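Local coordinates for protein five-membered-cyclitol-phosphate synthase (Streptomyces citricolor, PDB 6K96) that binds nicotinamide-adenine-dinucleotide beside a Rossmann-like parallel sheet and belongs to the myo-inositol-1-phosphate synthase family, at residues 186-190 with 191-195; 260-264 with 265-269; 294-297 with 298-302; 316-320 with 321-325. All blocks are in the same frame, centred on the assembly; numbering follows the deposited sequence.

Contact 1 (186-190 with 191-195); sequences SHLGT and SVVHR. With NAD (nicotinamide-adenine-dinucleotide), chain G.
Leu188 lays its CD1 methyl against CG1 of Val192 at 3.8 Å, the two side chains crossing at about a right angle, and the same methyl comes within 4.3 Å of Val193 CG2. With CG anti to the backbone N (chi1 -178°), the leucine carries CD1 forward over the start of the helix, to the point where the two valines emerge. All three aliphatic groups also pack on the second subunit: Leu188 on its Val282, Val192 on its Leu200 and Val193 on its Leu197. Beneath them the backbone makes the turn into helix 190-203. Gly189 is its N-cap, and its carbonyl O is approached by two amides, weakly in both cases: Val193 N at 3.3 Å along a nearly straight line and Val192 N at a poorer angle. The first firm helical bond runs from His194 N to Thr190 O, 2.9 Å long and in the carbonyl plane. Thr190 OG1 bonds to OD1 of Asn215 on strand 207-217; the His194 ring reaches the same strand, with NE2 on Ser211 OG and ND1 on Gln213 NE2. At the start of the loop, Ser186 faces the nicotinamide end of NAD, its OG accepting a hydrogen bond from the carboxamide N7N at 3.0 Å with an N-H...O angle of 151°. Just after it, the carbonyl O of Leu188 is held by Asn295 ND2 of helix 292-313.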
# COMPACT_ATOMS: atom_id res chain seq x y z
N SER B 186 3.02 -7.27 -22.40
CA SER B 186 1.95 -6.29 -22.09
C SER B 186 2.57 -4.89 -22.05
O SER B 186 3.75 -4.79 -21.70
CB SER B 186 1.20 -6.66 -20.83
OG SER B 186 -0.02 -7.39 -21.12
N HIS B 187 1.81 -3.86 -22.46
CA HIS B 187 2.31 -2.45 -22.57
C HIS B 187 3.14 -2.15 -21.32
O HIS B 187 4.34 -1.76 -21.44
CB HIS B 187 1.17 -1.43 -22.71
CG HIS B 187 1.62 -0.16 -23.38
ND1 HIS B 187 0.74 0.82 -23.81
CD2 HIS B 187 2.87 0.25 -23.76
CE1 HIS B 187 1.42 1.78 -24.41
NE2 HIS B 187 2.72 1.45 -24.40
N LEU B 188 2.53 -2.33 -20.15
CA LEU B 188 3.24 -2.24 -18.85
C LEU B 188 2.84 -3.41 -17.97
O LEU B 188 1.78 -3.41 -17.36
CB LEU B 188 2.98 -0.93 -18.11
CG LEU B 188 3.78 -0.85 -16.80
CD1 LEU B 188 5.28 -0.81 -17.09
CD2 LEU B 188 3.36 0.32 -15.96
N GLY B 189 3.73 -4.37 -17.87
CA GLY B 189 3.37 -5.64 -17.24
C GLY B 189 3.91 -5.74 -15.86
O GLY B 189 4.95 -5.14 -15.61
N THR B 190 3.23 -6.54 -15.05
CA THR B 190 3.61 -6.85 -13.67
C THR B 190 5.10 -7.13 -13.61
O THR B 190 5.78 -6.62 -12.65
CB THR B 190 2.77 -8.05 -13.23
OG1 THR B 190 1.42 -7.82 -13.64
CG2 THR B 190 2.87 -8.26 -11.74
N SER B 191 5.58 -7.96 -14.56
CA SER B 191 6.88 -8.64 -14.46
C SER B 191 8.01 -7.64 -14.77
O SER B 191 9.09 -7.72 -14.14
CB SER B 191 6.90 -9.93 -15.30
OG SER B 191 6.55 -11.11 -14.50
N VAL B 192 7.79 -6.72 -15.71
CA VAL B 192 8.82 -5.68 -15.97
C VAL B 192 8.92 -4.78 -14.74
O VAL B 192 10.04 -4.44 -14.39
CB VAL B 192 8.54 -4.89 -17.26
CG1 VAL B 192 7.30 -3.98 -17.15
CG2 VAL B 192 9.76 -4.08 -17.64
N VAL B 193 7.83 -4.47 -14.04
CA VAL B 193 7.94 -3.69 -12.77
C VAL B 193 8.69 -4.50 -11.74
O VAL B 193 9.58 -3.99 -11.14
CB VAL B 193 6.61 -3.23 -12.16
CG1 VAL B 193 6.86 -2.46 -10.88
CG2 VAL B 193 5.78 -2.42 -13.12
N HIS B 194 8.29 -5.74 -11.49
CA HIS B 194 8.95 -6.56 -10.43
C HIS B 194 10.46 -6.64 -10.73
O HIS B 194 11.29 -6.43 -9.83
CB HIS B 194 8.30 -7.93 -10.35
CG HIS B 194 8.68 -8.70 -9.13
ND1 HIS B 194 7.98 -9.80 -8.76
CD2 HIS B 194 9.60 -8.48 -8.18
CE1 HIS B 194 8.47 -10.25 -7.62
NE2 HIS B 194 9.46 -9.46 -7.24
N ARG B 195 10.77 -6.91 -11.99
CA ARG B 195 12.13 -7.20 -12.49
C ARG B 195 12.99 -5.94 -12.34
O ARG B 195 14.13 -6.08 -11.98
CB ARG B 195 11.97 -7.75 -13.93
CG ARG B 195 13.24 -7.93 -14.73
CD ARG B 195 12.94 -8.20 -16.21
NE ARG B 195 14.22 -8.42 -16.89
CZ ARG B 195 14.64 -9.57 -17.46
NH1 ARG B 195 13.86 -10.63 -17.52
NH2 ARG B 195 15.85 -9.64 -17.99
PA NAD G . -10.70 -13.06 -24.71
O1A NAD G . -10.96 -14.27 -23.90
O2A NAD G . -11.40 -11.81 -24.26
O5B NAD G . -10.87 -13.26 -26.27
C5B NAD G . -10.92 -14.64 -26.70
C4B NAD G . -11.90 -14.75 -27.84
O4B NAD G . -11.64 -15.92 -28.70
C3B NAD G . -13.35 -14.91 -27.37
O3B NAD G . -14.18 -14.08 -28.17
C2B NAD G . -13.62 -16.38 -27.69
O2B NAD G . -15.02 -16.49 -27.67
C1B NAD G . -12.90 -16.47 -29.03
N9A NAD G . -12.67 -17.79 -29.59
C8A NAD G . -12.50 -18.93 -28.84
N7A NAD G . -12.21 -19.98 -29.57
C5A NAD G . -12.14 -19.51 -30.87
C6A NAD G . -11.85 -20.16 -32.09
N6A NAD G . -11.55 -21.45 -32.16
N1A NAD G . -11.82 -19.40 -33.22
C2A NAD G . -12.12 -18.10 -33.11
N3A NAD G . -12.42 -17.39 -32.02
C4A NAD G . -12.41 -18.15 -30.91
O3 NAD G . -9.14 -12.80 -24.65
PN NAD G . -8.33 -11.41 -24.69
O1N NAD G . -8.78 -10.66 -25.89
O2N NAD G . -8.45 -10.89 -23.29
O5D NAD G . -6.83 -11.94 -24.96
C5D NAD G . -6.59 -12.70 -26.21
C4D NAD G . -5.27 -13.41 -26.12
O4D NAD G . -4.17 -12.48 -26.02
C3D NAD G . -5.18 -14.34 -24.90
O3D NAD G . -4.46 -15.49 -25.29
C2D NAD G . -4.26 -13.56 -23.96
O2D NAD G . -3.46 -14.33 -23.08
C1D NAD G . -3.31 -12.91 -24.96
N1N NAD G . -2.57 -11.79 -24.29
C2N NAD G . -3.31 -10.80 -23.56
C3N NAD G . -2.67 -9.86 -22.77
C7N NAD G . -3.52 -8.83 -22.05
O7N NAD G . -4.72 -8.76 -22.29
N7N NAD G . -2.93 -8.02 -21.18
C4N NAD G . -1.28 -9.93 -22.68
C5N NAD G . -0.57 -10.77 -23.53
C6N NAD G . -1.22 -11.75 -24.26

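Contact 2 (260-264 with 265-269); sequences AHLKD and HKVAM
His265 and Leu262 are joined first through the backbone: His265 N donates to Leu262 O at 2.8 Å, closing a type II' beta turn with Lys263 and Asp264 at its corners. Lys263 takes the positive phi (50°) that this turn needs at its first corner. The donor sits 33° out of the plane of the Leu262 carbonyl. Just before it, the 3-10 turn closes in the same way, Lys263 N bonding to Ala260 O, and the beta turn then reverses the chain into strand 265-275.

A water supplies the second polar link. It donates to His261 O at 2.6 Å and lies in the plane of the His265 ring, at its edge, 3.1 Å from ND1; the ring is thus tied back to the 3-10 turn. CG of His265 is anti to its own carbonyl carbon (chi1 -81°), which brings the imidazole back toward the turn, with CB 3.1 Å from Leu262 O.

The apolar part is small. Leu262 CD1 meets Val267 CG2 at 4.1 Å, the two side chains crossing at about a right angle; Leu262 also touches Leu216 of strand 207-217, and Val267 packs on Tyr212 of the third subunit.

Asp264 points away from all this. Its OD1 bonds to Ser293 OG and Asn219 ND2, its OD2 to Gln291 NE2. Since Ser293 is a residue of the sodium site, the carboxylate, its side chain about 4 Å from the ion, probably serves as a second-shell group, with three bonds holding its orientation.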
# COMPACT_ATOMS: atom_id res chain seq x y z
N ALA B 260 -14.58 -11.10 -9.67
CA ALA B 260 -15.54 -10.95 -10.77
C ALA B 260 -15.68 -9.45 -11.07
O ALA B 260 -15.62 -9.13 -12.27
CB ALA B 260 -16.85 -11.63 -10.40
N HIS B 261 -15.80 -8.62 -10.01
CA HIS B 261 -16.04 -7.15 -10.12
C HIS B 261 -14.79 -6.40 -10.61
O HIS B 261 -14.92 -5.22 -10.81
CB HIS B 261 -16.55 -6.57 -8.79
CG HIS B 261 -15.50 -6.44 -7.72
ND1 HIS B 261 -15.47 -7.26 -6.62
CD2 HIS B 261 -14.45 -5.60 -7.59
CE1 HIS B 261 -14.42 -6.95 -5.87
NE2 HIS B 261 -13.76 -5.95 -6.46
N LEU B 262 -13.61 -7.01 -10.73
CA LEU B 262 -12.47 -6.42 -11.48
C LEU B 262 -12.71 -6.43 -13.00
O LEU B 262 -12.04 -5.61 -13.65
CB LEU B 262 -11.15 -7.12 -11.18
CG LEU B 262 -10.58 -6.88 -9.78
CD1 LEU B 262 -9.20 -7.53 -9.60
CD2 LEU B 262 -10.47 -5.43 -9.49
N LYS B 263 -13.51 -7.34 -13.55
CA LYS B 263 -13.73 -7.44 -15.02
C LYS B 263 -12.37 -7.47 -15.74
O LYS B 263 -11.50 -8.26 -15.36
CB LYS B 263 -14.62 -6.27 -15.47
CG LYS B 263 -16.09 -6.45 -15.07
CD LYS B 263 -16.84 -5.19 -14.65
CE LYS B 263 -18.36 -5.33 -14.67
NZ LYS B 263 -18.90 -5.39 -16.06
N ASP B 264 -12.17 -6.62 -16.75
CA ASP B 264 -10.90 -6.54 -17.54
C ASP B 264 -9.80 -5.79 -16.79
O ASP B 264 -8.72 -5.75 -17.36
CB ASP B 264 -11.09 -5.92 -18.91
CG ASP B 264 -9.85 -5.92 -19.78
OD1 ASP B 264 -9.37 -7.02 -20.23
OD2 ASP B 264 -9.34 -4.82 -20.00
N HIS B 265 -10.00 -5.37 -15.55
CA HIS B 265 -8.89 -4.81 -14.72
C HIS B 265 -7.95 -5.89 -14.25
O HIS B 265 -8.40 -6.95 -13.95
CB HIS B 265 -9.38 -4.09 -13.47
CG HIS B 265 -9.83 -2.71 -13.74
ND1 HIS B 265 -11.06 -2.28 -13.34
CD2 HIS B 265 -9.24 -1.68 -14.40
CE1 HIS B 265 -11.23 -1.01 -13.70
NE2 HIS B 265 -10.12 -0.61 -14.38
N LYS B 266 -6.67 -5.60 -14.12
CA LYS B 266 -5.74 -6.57 -13.51
C LYS B 266 -5.02 -5.83 -12.38
O LYS B 266 -4.56 -4.73 -12.64
CB LYS B 266 -4.81 -7.16 -14.57
CG LYS B 266 -3.50 -7.70 -14.02
CD LYS B 266 -2.76 -8.63 -14.96
CE LYS B 266 -3.23 -10.05 -14.78
NZ LYS B 266 -2.29 -10.97 -15.46
N VAL B 267 -4.86 -6.45 -11.22
CA VAL B 267 -4.17 -5.89 -10.04
C VAL B 267 -2.97 -6.75 -9.77
O VAL B 267 -3.12 -7.91 -9.87
CB VAL B 267 -5.08 -5.85 -8.81
CG1 VAL B 267 -4.26 -5.54 -7.59
CG2 VAL B 267 -6.21 -4.86 -8.98
N ALA B 268 -1.84 -6.17 -9.42
CA ALA B 268 -0.60 -6.84 -9.04
C ALA B 268 -0.19 -6.32 -7.67
O ALA B 268 -0.51 -5.24 -7.39
CB ALA B 268 0.43 -6.48 -10.03
N MET B 269 0.33 -7.14 -6.79
CA MET B 269 0.77 -6.69 -5.46
C MET B 269 2.15 -7.28 -5.32
O MET B 269 2.30 -8.46 -5.71
CB MET B 269 -0.14 -7.17 -4.33
CG MET B 269 -1.09 -6.10 -3.89
SD MET B 269 -2.82 -6.66 -3.93
CE MET B 269 -2.74 -8.22 -3.06
O HOH W 1 -13.68 -3.33 -12.14

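Contact 3 (294-297 with 298-302); sequences SNAA and GVIID. With NAD (nicotinamide-adenine-dinucleotide), chain G.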
# COMPACT_ATOMS: atom_id res chain seq x y z
N SER B 294 -6.09 -3.00 -22.38
CA SER B 294 -5.35 -1.81 -22.90
C SER B 294 -3.88 -2.21 -22.95
O SER B 294 -3.19 -1.75 -23.88
CB SER B 294 -5.56 -0.53 -22.05
OG SER B 294 -6.86 0.05 -22.29
N ASN B 295 -3.42 -3.06 -22.03
CA ASN B 295 -2.01 -3.50 -22.02
C ASN B 295 -1.78 -4.34 -23.27
O ASN B 295 -0.64 -4.44 -23.65
CB ASN B 295 -1.63 -4.30 -20.78
CG ASN B 295 -0.85 -3.54 -19.73
OD1 ASN B 295 -0.46 -2.40 -19.92
ND2 ASN B 295 -0.60 -4.19 -18.59
N ALA B 296 -2.82 -4.95 -23.84
CA ALA B 296 -2.71 -5.71 -25.11
C ALA B 296 -2.72 -4.70 -26.24
O ALA B 296 -1.81 -4.69 -27.00
CB ALA B 296 -3.87 -6.67 -25.26
N ALA B 297 -3.75 -3.86 -26.31
CA ALA B 297 -4.01 -2.99 -27.50
C ALA B 297 -2.89 -1.95 -27.65
O ALA B 297 -2.43 -1.72 -28.76
CB ALA B 297 -5.36 -2.33 -27.43
N GLY B 298 -2.37 -1.46 -26.55
CA GLY B 298 -1.16 -0.60 -26.56
C GLY B 298 0.02 -1.22 -27.27
O GLY B 298 0.93 -0.46 -27.64
N VAL B 299 0.03 -2.54 -27.46
CA VAL B 299 1.16 -3.23 -28.15
C VAL B 299 0.67 -3.78 -29.50
O VAL B 299 1.40 -3.72 -30.48
CB VAL B 299 1.77 -4.26 -27.19
CG1 VAL B 299 2.29 -5.48 -27.90
CG2 VAL B 299 2.83 -3.62 -26.30
N ILE B 300 -0.58 -4.22 -29.57
CA ILE B 300 -1.17 -4.70 -30.83
C ILE B 300 -1.03 -3.56 -31.83
O ILE B 300 -0.44 -3.75 -32.89
CB ILE B 300 -2.60 -5.23 -30.62
CG1 ILE B 300 -2.58 -6.43 -29.68
CG2 ILE B 300 -3.23 -5.62 -31.94
CD1 ILE B 300 -3.95 -6.92 -29.25
N ILE B 301 -1.46 -2.35 -31.49
CA ILE B 301 -1.42 -1.22 -32.47
C ILE B 301 -0.02 -1.06 -33.09
O ILE B 301 0.04 -0.65 -34.21
CB ILE B 301 -1.88 0.09 -31.84
CG1 ILE B 301 -2.27 1.08 -32.94
CG2 ILE B 301 -0.79 0.62 -30.90
CD1 ILE B 301 -3.30 0.56 -33.87
N ASP B 302 1.05 -1.32 -32.35
CA ASP B 302 2.45 -1.40 -32.84
C ASP B 302 2.55 -2.57 -33.86
O ASP B 302 2.73 -2.29 -35.04
CB ASP B 302 3.38 -1.57 -31.63
CG ASP B 302 4.08 -0.30 -31.18
OD1 ASP B 302 5.10 0.01 -31.77
OD2 ASP B 302 3.61 0.37 -30.21
PA NAD G . -10.70 -13.06 -24.71
O1A NAD G . -10.96 -14.27 -23.90
O2A NAD G . -11.40 -11.81 -24.26
O5B NAD G . -10.87 -13.26 -26.27
C5B NAD G . -10.92 -14.64 -26.70
C4B NAD G . -11.90 -14.75 -27.84
O4B NAD G . -11.64 -15.92 -28.70
C3B NAD G . -13.35 -14.91 -27.37
O3B NAD G . -14.18 -14.08 -28.17
C2B NAD G . -13.62 -16.38 -27.69
O2B NAD G . -15.02 -16.49 -27.67
C1B NAD G . -12.90 -16.47 -29.03
N9A NAD G . -12.67 -17.79 -29.59
C8A NAD G . -12.50 -18.93 -28.84
N7A NAD G . -12.21 -19.98 -29.57
C5A NAD G . -12.14 -19.51 -30.87
C6A NAD G . -11.85 -20.16 -32.09
N6A NAD G . -11.55 -21.45 -32.16
N1A NAD G . -11.82 -19.40 -33.22
C2A NAD G . -12.12 -18.10 -33.11
N3A NAD G . -12.42 -17.39 -32.02
C4A NAD G . -12.41 -18.15 -30.91
O3 NAD G . -9.14 -12.80 -24.65
PN NAD G . -8.33 -11.41 -24.69
O1N NAD G . -8.78 -10.66 -25.89
O2N NAD G . -8.45 -10.89 -23.29
O5D NAD G . -6.83 -11.94 -24.96
C5D NAD G . -6.59 -12.70 -26.21
C4D NAD G . -5.27 -13.41 -26.12
O4D NAD G . -4.17 -12.48 -26.02
C3D NAD G . -5.18 -14.34 -24.90
O3D NAD G . -4.46 -15.49 -25.29
C2D NAD G . -4.26 -13.56 -23.96
O2D NAD G . -3.46 -14.33 -23.08
C1D NAD G . -3.31 -12.91 -24.96
N1N NAD G . -2.57 -11.79 -24.29
C2N NAD G . -3.31 -10.80 -23.56
C3N NAD G . -2.67 -9.86 -22.77
C7N NAD G . -3.52 -8.83 -22.05
O7N NAD G . -4.72 -8.76 -22.29
N7N NAD G . -2.93 -8.02 -21.18
C4N NAD G . -1.28 -9.93 -22.68
C5N NAD G . -0.57 -10.77 -23.53
C6N NAD G . -1.22 -11.75 -24.26
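Ser294 O takes the amide of Gly298 at 2.8 Å, an ordinary helical bond, while its OG bonds to Tyr83 OH and to Thr280 OG1 of the second subunit. Asn295 follows, with CB 4.0 Å from N7N of NAD. Its carbonyl O receives no bond from Val299 N and instead probably accepts one from His187 N in the loop. Ala296 does double duty. Its methyl lies 3.7 Å from the carboxamide O7N of NAD and 4.0 Å from Ile300 CD1, and its carbonyl O accepts two amides, Ile300 N at 2.9 Å in the carbonyl plane and Val299 N at 2.9 Å from 45° above it. That second bond is of the i to i-3 kind, and it marks a kink in the helix. Ile300 reaches back because CG1 is anti to its carbonyl carbon (chi1 -63°), which sets it over the Ala296 carbonyl. Ala297 O takes Ile301 N at 3.0 Å in the usual i to i-4 way. This stretch of helix 292-313 is buried: Ala296, Ala297 and Ile300 lean on helix 14-31, Val299 meets Val325, and Ala297 and Ile301 pack on Trp277 of the second subunit. The helix follows directly on strand 281-291 of its own chain.

Contact 4 (316-320 with 321-325); sequences GGFSA and AAVKV
Phe318 sets the edge of its ring against Val323: CG2 of the valine lies near the ring plane, 3.6 Å from CE2, and the two side chains cross at about a right angle. Ala322 CB comes to the same end of the ring obliquely, 4.0 Å from CZ. CG of Phe318 is anti to its backbone N (chi1 -177°), which carries the ring forward over the chain that follows, to meet residues four and five places on. The CG2 methyl of Val323 also lies 3.2 Å from Ala320 O, between the ring and the turn.

Ser319 works from another direction. Its OG, at chi1 174°, lies 3.2 Å from Ala321 N, accepting that amide's hydrogen in an ST turn. The same OG touches Ala321 CB at 3.5 Å.

Two backbone bonds of the 3-10 kind tighten the bend: Ala322 N to Ser319 O at 3.2 Å and Val323 N to Ala320 O at 3.1 Å. In both the donor stands 56° above the carbonyl plane, off the lone pairs, as in a tightly wound turn.

The turn lies between two helices. Ser319 and Ala322 pack on helix 292-313, through Ile306 and Leu303, whereas Ala320, Ala321 and Val323 face helix 338-353, where they touch Ala344, Tyr345 and Val341. Phe318 touches Pro329 and Tyr336 from the connecting loop, and Gly317, just before it, pairs through its backbone with Val177 and Leu179 near strand 179-180.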
# COMPACT_ATOMS: atom_id res chain seq x y z
N GLY B 316 8.67 -9.70 -46.03
CA GLY B 316 8.07 -10.91 -45.45
C GLY B 316 8.93 -11.46 -44.32
O GLY B 316 10.09 -11.01 -44.16
N GLY B 317 8.40 -12.44 -43.61
CA GLY B 317 9.07 -13.03 -42.45
C GLY B 317 8.89 -12.16 -41.22
O GLY B 317 7.93 -11.38 -41.15
N PHE B 318 9.79 -12.35 -40.27
CA PHE B 318 9.76 -11.65 -38.97
C PHE B 318 10.39 -10.26 -39.13
O PHE B 318 11.43 -10.13 -39.82
CB PHE B 318 10.44 -12.50 -37.90
CG PHE B 318 10.35 -11.85 -36.55
CD1 PHE B 318 9.14 -11.77 -35.90
CD2 PHE B 318 11.47 -11.24 -35.99
CE1 PHE B 318 9.06 -11.13 -34.67
CE2 PHE B 318 11.38 -10.59 -34.77
CZ PHE B 318 10.19 -10.56 -34.09
N SER B 319 9.77 -9.23 -38.55
CA SER B 319 10.38 -7.88 -38.47
C SER B 319 11.03 -7.72 -37.10
O SER B 319 10.37 -8.06 -36.07
CB SER B 319 9.43 -6.75 -38.75
OG SER B 319 10.09 -5.52 -38.51
N ALA B 320 12.26 -7.22 -37.08
CA ALA B 320 12.97 -6.95 -35.82
C ALA B 320 12.29 -5.77 -35.07
O ALA B 320 12.44 -5.68 -33.85
CB ALA B 320 14.43 -6.75 -36.12
N ALA B 321 11.50 -4.93 -35.73
CA ALA B 321 10.80 -3.81 -35.06
C ALA B 321 9.82 -4.37 -34.03
O ALA B 321 9.30 -3.60 -33.25
CB ALA B 321 10.05 -2.96 -36.06
N ALA B 322 9.47 -5.65 -34.10
CA ALA B 322 8.41 -6.24 -33.25
C ALA B 322 9.01 -6.71 -31.93
O ALA B 322 8.23 -7.12 -31.06
CB ALA B 322 7.74 -7.37 -33.96
N VAL B 323 10.33 -6.67 -31.78
CA VAL B 323 11.01 -7.48 -30.73
C VAL B 323 10.63 -6.94 -29.34
O VAL B 323 10.27 -7.74 -28.43
CB VAL B 323 12.52 -7.57 -31.00
CG1 VAL B 323 13.30 -8.10 -29.82
CG2 VAL B 323 12.80 -8.39 -32.23
N LYS B 324 10.66 -5.64 -29.12
CA LYS B 324 10.51 -5.13 -27.74
C LYS B 324 9.09 -5.40 -27.22
O LYS B 324 8.95 -5.38 -25.97
CB LYS B 324 10.87 -3.65 -27.66
CG LYS B 324 12.36 -3.39 -27.70
CD LYS B 324 12.83 -2.15 -26.94
CE LYS B 324 14.33 -2.20 -26.69
NZ LYS B 324 14.96 -0.87 -26.50
N VAL B 325 8.10 -5.67 -28.09
CA VAL B 325 6.70 -5.84 -27.62
C VAL B 325 6.26 -7.32 -27.65
O VAL B 325 5.04 -7.57 -27.55
CB VAL B 325 5.75 -4.92 -28.40
CG1 VAL B 325 6.09 -3.46 -28.19
CG2 VAL B 325 5.71 -5.25 -29.86

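In the fold
Along the chain the four contacts follow one another without overlap. Contact 1 enters helix 190-203, contact 2 enters strand 265-275 of the mixed sheet, contact 3 is in helix 292-313 and contact 4 in the loop before helix 338-353. Contacts 1 and 3, with centres about 14 Å apart, share the nicotinamide end of NAD and the second subunit. Contact 2 touches contact 1 where Thr190 CG2 meets Ala268 CB at 3.5 Å. Contact 4 joins contact 3 through Val325 but lies about 30 Å, centre to centre, from contact 2, beyond the chain's centre. The loop before helix 190-203 and helix 292-313 thus serve both NAD pocket and second-subunit interface.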